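PDB 3NPG: heavy-metal chelation domain-containing protein from Pyrococcus horikoshii, which is of unknown function but belongs to the DUF364 family, whose putative heavy-metal chelation domain suggests a role in binding metal ions. Local coordinates for the interface of chains A and B. Sequence-based numbering; all coordinates share one arbitrary frame. Chains: chain A/B, uncharacterized DUF364 family protein.

The interface of chains A and B. Residues chain A 26, 60, 62-63, 65, 70; chain B 228-229, 232, 234.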
# COMPACT_ATOMS: atom_id res chain seq x y z
N PHE A 26 17.24 14.88 -18.59
CA PHE A 26 16.50 13.72 -18.06
C PHE A 26 15.87 14.07 -16.72
O PHE A 26 16.22 15.09 -16.12
CB PHE A 26 17.44 12.50 -17.91
CG PHE A 26 18.56 12.71 -16.91
CD1 PHE A 26 19.74 13.33 -17.28
CD2 PHE A 26 18.42 12.28 -15.60
CE1 PHE A 26 20.76 13.55 -16.35
CE2 PHE A 26 19.45 12.49 -14.67
CZ PHE A 26 20.61 13.12 -15.05
N ASN A 60 21.09 5.79 -6.72
CA ASN A 60 21.46 5.62 -8.13
C ASN A 60 22.99 5.52 -8.27
O ASN A 60 23.72 6.40 -7.81
CB ASN A 60 20.91 6.78 -8.99
CG ASN A 60 20.72 6.42 -10.45
OD1 ASN A 60 21.58 5.82 -11.09
ND2 ASN A 60 19.59 6.82 -11.01
N ILE A 62 24.66 5.61 -11.04
CA ILE A 62 25.11 6.49 -12.12
C ILE A 62 25.71 7.79 -11.55
O ILE A 62 25.02 8.55 -10.87
CB ILE A 62 23.97 6.76 -13.15
CG1 ILE A 62 23.54 5.45 -13.84
CG2 ILE A 62 24.40 7.81 -14.18
CD1 ILE A 62 22.14 5.47 -14.47
N GLU A 63 27.01 8.01 -11.79
CA GLU A 63 27.70 9.22 -11.34
C GLU A 63 27.76 10.25 -12.46
O GLU A 63 27.40 11.41 -12.25
CB GLU A 63 29.11 8.88 -10.82
CG GLU A 63 29.13 7.95 -9.61
CD GLU A 63 28.44 8.50 -8.37
OE1 GLU A 63 28.60 9.70 -8.07
OE2 GLU A 63 27.77 7.70 -7.67
N PRO A 65 26.03 11.05 -15.89
CA PRO A 65 24.92 10.66 -16.76
C PRO A 65 25.24 10.78 -18.25
O PRO A 65 25.79 11.80 -18.69
CB PRO A 65 23.78 11.61 -16.35
CG PRO A 65 24.23 12.22 -15.05
CD PRO A 65 25.71 12.27 -15.12
N PHE A 70 22.79 5.22 -19.24
CA PHE A 70 21.37 5.02 -18.91
C PHE A 70 20.86 3.71 -19.47
O PHE A 70 20.29 2.91 -18.73
CB PHE A 70 20.52 6.20 -19.43
CG PHE A 70 20.53 7.45 -18.58
CD1 PHE A 70 21.21 7.48 -17.37
CD2 PHE A 70 19.83 8.59 -18.97
CE1 PHE A 70 21.22 8.64 -16.58
CE2 PHE A 70 19.84 9.74 -18.19
CZ PHE A 70 20.53 9.76 -17.00
N VAL B 228 21.71 17.19 -10.90
CA VAL B 228 22.04 15.91 -11.53
C VAL B 228 21.57 14.76 -10.63
O VAL B 228 20.94 13.83 -11.10
CB VAL B 228 23.57 15.82 -11.84
CG1 VAL B 228 23.99 14.39 -12.15
CG2 VAL B 228 23.95 16.76 -12.98
N LYS B 229 21.80 14.90 -9.30
CA LYS B 229 21.43 13.89 -8.30
C LYS B 229 19.93 13.87 -8.00
O LYS B 229 19.39 12.82 -7.66
CB LYS B 229 22.24 14.08 -7.01
CG LYS B 229 23.75 13.89 -7.21
CD LYS B 229 24.13 12.43 -7.48
CE LYS B 229 25.61 12.27 -7.71
NZ LYS B 229 25.98 10.84 -7.86
N LEU B 232 18.43 12.14 -11.03
CA LEU B 232 18.78 10.71 -11.00
C LEU B 232 18.01 9.95 -9.92
O LEU B 232 18.03 8.72 -9.90
CB LEU B 232 20.30 10.52 -10.80
CG LEU B 232 21.16 10.66 -12.07
CD1 LEU B 232 22.62 10.84 -11.71
CD2 LEU B 232 20.99 9.46 -12.99
N SER B 234 18.49 10.26 -6.52
CA SER B 234 19.36 9.90 -5.41
C SER B 234 19.25 10.93 -4.28
O SER B 234 19.61 12.09 -4.48
CB SER B 234 20.81 9.79 -5.87
OG SER B 234 21.71 9.63 -4.78
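B:Leu232 enters chain A among A:Phe26, A:Phe70, A:Ile62 and A:Pro65, and of the residues in this patch it has the largest surface hidden by the partner (79 Å²). Its CG lies 3.6 Å from CE2 of A:Phe26, while the two methyls diverge: CD2 turns toward A:Asn60, A:Ile62 and A:Phe70, whose CE1 is 3.7 Å from it, and CD1 reaches the A:Ile62 carbonyl oxygen and the ring of A:Pro65. The aromatic wall is held within chain A, where CZ of A:Phe70 points edge-on at the face of A:Phe26, 3.4 Å above its centre. Alongside, the B:Val228 and A:Pro65 side chains cross obliquely, CG1 to CG 3.6 Å.

The example shows an apolar contact bordered by polar bonds. A:Asn60, with CG anti to the backbone N (chi1 -155°), links the chains through its amide. Its ND2 donates to a lone pair of the B:Leu232 carbonyl oxygen at 2.7 Å, fairly straight and close to the amide plane. OD1 accepts the backbone N of A:Ile62 at 3.1 Å, which fixes the amide's rotation and presents the N–H to chain B. An alanine here, lacking both amide atoms, would probably weaken the hold on the B:Leu232 carbonyl and leave the A:Ile62 segment less well fixed.

At the flank, NZ of B:Lys229 donates to OE1 of A:Glu63 at 2.9 Å, from above the carboxylate plane, a salt bridge and charge-assisted hydrogen bond between side chains bent at chi2 (-61° in A:Glu63, -70° in B:Lys229).

In the fold, the end of helix 223-231 of chain B and the residues just beyond it fit against the segment preceding helix 67-72 of chain A, backed by strand 22-27. Two-fold symmetry repeats the contact within a deposited assembly of four copies; the structure alone does not show which association is biological.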